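Local coordinates for protein chinitase A (Streptomyces coelicolor, PDB 3EBV) that probably hydrolyses internal linkages of chitin as a family 18 endochitinase, represented here by its catalytic TIM-barrel domain, at residues 70-75 with 112-117; 9-14 with 62-67. All coordinates share one frame; numbering follows the deposited sequence.

Both contacts join helix 61-73 to the barrel wall, one at the loop entering strand 115-120 and one on strand 6-12 itself, at opposite ends of that helix and with contrasting chemistry. Interaction 1, near the helix's C-terminal end, is polar and partly buried: one amide spans to the segment leading into strand 115-120. Interaction 2, in the helix's first half, is buried and apolar, a pair of aromatic rings joining it to strand 6-12. Their centres lie about 11 Å apart, and they adjoin through F113 and F64, whose CZ atoms pack 3.7 Å apart. A probable hydrogen bond also joins their strands inside the barrel, from Y10 OH to D117 OD2 at 2.6 Å.

Interaction 1. Residues 70-75 with 112-117; sequences AKQAAG and GFDGVD
The side-chain amide of Q72, in the last turn of helix 61-73, reaches G112 and D114 at the entry to strand 115-120 of the TIM barrel. Segment 112-117 contains the start of the DGxDxDxE signature of family 18 chitinases, here D114, G115, V116 and D117; the contact sits at its beginning, at the N-terminal end of the strand.

Hydrogen bonding carries the contact, and Q72 NE2 donates both bonds. The straighter one goes to the backbone, with NE2 2.8 Å from G112 O and an N-H...O angle of 168°; the carbonyl oxygen lies in the plane of the amide. In the other, NE2 meets D114 OD2 at 2.9 Å, approaching from above the carboxylate plane. The amide and carboxylate are turned 63° apart. With CG beside the backbone N (chi1 -68°) and the chain extended beyond it, Q72 reaches from the helix to the loop. An alanine here is likely to leave G112 O and D114 OD2 without this shared donor and the helix end less firmly tied to the loop that enters the strand.

A further hydrogen bond and the helix end complete the contact. D114 OD2 also accepts the backbone N-H of V78 on the adjacent strand 77-84, so one carboxylate oxygen links helix, loop and strand. The helix ends in a Schellman motif with G75 at positive phi as the C-prime residue, its N bonded to Q72 O at 3.0 Å alongside the bond from K76 N to K71 O. On the aliphatic part of the glutamine, CG lies 3.7 Å from D114 OD2.

Interaction 2. Residues 9-14 with 62-67; sequences GYWQNF and DQFKAD
In the hydrophobic layer between the TIM-barrel strands and their surrounding helices, W11 on strand 6-12 meets F64 on helix 61-73. The contact runs between ring carbons: W11 CZ3 comes within 3.8 Å of F64 CE1, and W11 CH2 lies 4.0 Å from the same atom. The six-membered ring of the indole and the phenyl ring have planes 33° apart and centroids separated by 5.7 Å, an oblique pairing held by van der Waals contact. Both CA-CB bonds point toward the other segment, and CG anti to the backbone N (chi1 173° in both) brings the rings together between strand and helix.

The polar edge of the indole is used elsewhere: W11 NE1 donates to Q21 O, a bond that helps fix the rotation of the ring. I33 and V35 of the neighbouring strand 32-40, together with I23, pack against W11 and continue the apolar surroundings. Helix 61-73 is the barrel helix that comes after strand 32-40, beyond the short strand 47-48, so the aromatic pair ties it to the strand preceding its own. Such packing of outward-facing strand residues against helix side chains is typical of the (beta/alpha)8 barrel.

Interaction 1. Residues 70-75 with 112-117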
# COMPACT_ATOMS: atom_id res chain seq x y z
N ALA A 70 -15.95 7.81 11.27
CA ALA A 70 -15.73 9.24 11.05
C ALA A 70 -14.81 9.53 9.85
O ALA A 70 -15.04 10.48 9.11
CB ALA A 70 -15.19 9.93 12.35
N LYS A 71 -13.76 8.71 9.68
CA LYS A 71 -12.89 8.87 8.50
C LYS A 71 -13.70 8.65 7.23
O LYS A 71 -13.55 9.37 6.24
CB LYS A 71 -11.74 7.85 8.55
CG LYS A 71 -10.56 8.27 9.46
CD LYS A 71 -9.88 9.56 8.98
CE LYS A 71 -8.76 10.02 9.91
NZ LYS A 71 -8.05 11.17 9.32
N GLN A 72 -14.56 7.62 7.26
CA GLN A 72 -15.39 7.31 6.08
C GLN A 72 -16.40 8.41 5.74
O GLN A 72 -16.64 8.69 4.56
CB GLN A 72 -16.07 5.96 6.27
CG GLN A 72 -15.05 4.81 6.25
CD GLN A 72 -15.56 3.51 6.82
OE1 GLN A 72 -16.52 3.49 7.63
NE2 GLN A 72 -14.94 2.41 6.41
N ALA A 73 -16.98 9.01 6.78
CA ALA A 73 -17.90 10.14 6.60
C ALA A 73 -17.18 11.33 5.95
O ALA A 73 -17.81 12.13 5.23
CB ALA A 73 -18.50 10.54 7.96
N ALA A 74 -15.87 11.43 6.20
CA ALA A 74 -15.04 12.48 5.60
C ALA A 74 -14.49 12.09 4.22
O ALA A 74 -13.68 12.82 3.64
CB ALA A 74 -13.90 12.86 6.54
N GLY A 75 -14.94 10.95 3.70
CA GLY A 75 -14.60 10.52 2.35
C GLY A 75 -13.33 9.66 2.27
O GLY A 75 -12.89 9.33 1.15
N GLY A 112 -16.00 -2.60 9.84
CA GLY A 112 -16.42 -1.66 8.82
C GLY A 112 -15.34 -1.27 7.81
O GLY A 112 -15.45 -0.21 7.19
N PHE A 113 -14.35 -2.13 7.59
CA PHE A 113 -13.31 -1.77 6.62
C PHE A 113 -13.82 -1.80 5.19
O PHE A 113 -14.70 -2.61 4.84
CB PHE A 113 -12.14 -2.74 6.75
CG PHE A 113 -11.41 -2.68 8.09
CD1 PHE A 113 -11.11 -1.46 8.70
CD2 PHE A 113 -11.05 -3.86 8.73
CE1 PHE A 113 -10.43 -1.43 9.95
CE2 PHE A 113 -10.37 -3.87 9.96
CZ PHE A 113 -10.04 -2.64 10.56
N ASP A 114 -13.26 -0.91 4.36
CA ASP A 114 -13.63 -0.79 2.95
C ASP A 114 -13.01 -1.84 2.04
O ASP A 114 -13.38 -1.92 0.86
CB ASP A 114 -13.30 0.60 2.43
CG ASP A 114 -14.04 1.66 3.20
OD1 ASP A 114 -15.30 1.68 3.05
OD2 ASP A 114 -13.41 2.42 3.97
N GLY A 115 -12.08 -2.63 2.56
CA GLY A 115 -11.34 -3.57 1.70
C GLY A 115 -10.07 -4.00 2.37
O GLY A 115 -9.93 -3.95 3.61
N VAL A 116 -9.11 -4.42 1.52
CA VAL A 116 -7.96 -5.16 1.99
C VAL A 116 -6.72 -4.66 1.23
O VAL A 116 -6.81 -4.25 0.04
CB VAL A 116 -8.12 -6.70 1.78
CG1 VAL A 116 -8.26 -7.07 0.27
CG2 VAL A 116 -7.00 -7.47 2.46
N ASP A 117 -5.57 -4.72 1.93
CA ASP A 117 -4.25 -4.47 1.31
C ASP A 117 -3.46 -5.74 1.42
O ASP A 117 -3.38 -6.37 2.49
CB ASP A 117 -3.52 -3.36 2.07
CG ASP A 117 -2.05 -3.20 1.63
OD1 ASP A 117 -1.84 -2.87 0.41
OD2 ASP A 117 -1.12 -3.40 2.46

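Interaction 2. Residues 9-14 with 62-67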
# COMPACT_ATOMS: atom_id res chain seq x y z
N GLY A 9 -1.64 5.74 3.53
CA GLY A 9 -0.72 5.66 4.68
C GLY A 9 -1.00 4.47 5.55
O GLY A 9 -2.17 4.13 5.75
N TYR A 10 0.07 3.82 6.00
CA TYR A 10 -0.08 2.68 6.94
C TYR A 10 -0.19 3.19 8.36
O TYR A 10 0.71 3.91 8.80
CB TYR A 10 1.10 1.72 6.82
CG TYR A 10 0.99 0.88 5.57
CD1 TYR A 10 0.44 -0.41 5.65
CD2 TYR A 10 1.39 1.37 4.31
CE1 TYR A 10 0.29 -1.21 4.49
CE2 TYR A 10 1.24 0.56 3.17
CZ TYR A 10 0.69 -0.70 3.27
OH TYR A 10 0.54 -1.45 2.13
N TRP A 11 -1.27 2.79 9.05
CA TRP A 11 -1.44 3.13 10.49
C TRP A 11 -1.09 1.90 11.29
O TRP A 11 -1.62 0.81 11.03
CB TRP A 11 -2.89 3.53 10.71
CG TRP A 11 -3.25 3.74 12.16
CD1 TRP A 11 -3.08 4.88 12.86
CD2 TRP A 11 -3.83 2.77 13.06
NE1 TRP A 11 -3.52 4.70 14.18
CE2 TRP A 11 -3.97 3.42 14.32
CE3 TRP A 11 -4.20 1.42 12.95
CZ2 TRP A 11 -4.53 2.78 15.44
CZ3 TRP A 11 -4.74 0.77 14.08
CH2 TRP A 11 -4.90 1.47 15.30
N GLN A 12 -0.18 2.05 12.26
CA GLN A 12 0.31 0.90 13.05
C GLN A 12 -0.61 0.43 14.17
O GLN A 12 -0.89 1.20 15.10
CB GLN A 12 1.65 1.22 13.68
CG GLN A 12 2.74 1.57 12.63
CD GLN A 12 4.00 2.18 13.25
OE1 GLN A 12 4.91 2.60 12.54
NE2 GLN A 12 4.11 2.16 14.61
N ASN A 13 -1.00 -0.82 14.11
CA ASN A 13 -1.70 -1.47 15.25
C ASN A 13 -0.70 -2.06 16.22
O ASN A 13 -0.86 -3.21 16.65
CB ASN A 13 -2.64 -2.57 14.70
CG ASN A 13 -3.48 -3.22 15.81
OD1 ASN A 13 -3.96 -2.52 16.68
ND2 ASN A 13 -3.64 -4.54 15.74
N PHE A 14 0.32 -1.29 16.57
CA PHE A 14 1.39 -1.77 17.44
C PHE A 14 2.30 -0.60 17.73
O PHE A 14 2.27 0.41 17.01
CB PHE A 14 2.18 -2.95 16.82
CG PHE A 14 2.79 -2.62 15.46
CD1 PHE A 14 4.07 -2.08 15.38
CD2 PHE A 14 2.08 -2.87 14.29
CE1 PHE A 14 4.63 -1.74 14.14
CE2 PHE A 14 2.65 -2.57 13.05
CZ PHE A 14 3.91 -2.00 12.98
N ASP A 62 -14.51 0.07 20.57
CA ASP A 62 -15.59 0.99 20.24
C ASP A 62 -15.10 2.33 19.66
O ASP A 62 -15.68 2.85 18.70
CB ASP A 62 -16.49 1.22 21.46
CG ASP A 62 -17.49 0.07 21.69
OD1 ASP A 62 -17.56 -0.89 20.88
OD2 ASP A 62 -18.21 0.15 22.70
N GLN A 63 -14.04 2.89 20.25
CA GLN A 63 -13.50 4.16 19.77
C GLN A 63 -12.84 3.98 18.39
O GLN A 63 -13.02 4.84 17.52
CB GLN A 63 -12.52 4.76 20.77
CG GLN A 63 -12.11 6.17 20.41
CD GLN A 63 -13.30 7.14 20.37
OE1 GLN A 63 -13.68 7.66 19.30
NE2 GLN A 63 -13.89 7.39 21.54
N PHE A 64 -12.13 2.88 18.22
CA PHE A 64 -11.52 2.54 16.89
C PHE A 64 -12.62 2.45 15.81
O PHE A 64 -12.54 3.13 14.75
CB PHE A 64 -10.76 1.23 17.02
CG PHE A 64 -10.24 0.69 15.72
CD1 PHE A 64 -9.09 1.26 15.15
CD2 PHE A 64 -10.87 -0.35 15.06
CE1 PHE A 64 -8.57 0.77 13.94
CE2 PHE A 64 -10.39 -0.84 13.85
CZ PHE A 64 -9.21 -0.27 13.30
N LYS A 65 -13.67 1.69 16.10
CA LYS A 65 -14.78 1.60 15.15
C LYS A 65 -15.40 2.95 14.84
O LYS A 65 -15.76 3.22 13.68
CB LYS A 65 -15.86 0.61 15.64
CG LYS A 65 -15.43 -0.82 15.64
CD LYS A 65 -16.61 -1.71 16.03
CE LYS A 65 -16.22 -3.16 16.14
NZ LYS A 65 -17.36 -4.00 16.69
N ALA A 66 -15.56 3.80 15.87
CA ALA A 66 -16.12 5.12 15.68
C ALA A 66 -15.22 6.03 14.83
O ALA A 66 -15.70 6.79 13.98
CB ALA A 66 -16.39 5.79 17.07
N ASP A 67 -13.91 5.92 15.08
CA ASP A 67 -12.90 6.67 14.35
C ASP A 67 -12.90 6.25 12.86
O ASP A 67 -12.83 7.11 11.99
CB ASP A 67 -11.53 6.40 14.94
CG ASP A 67 -11.30 7.11 16.30
OD1 ASP A 67 -12.18 7.89 16.73
OD2 ASP A 67 -10.23 6.86 16.89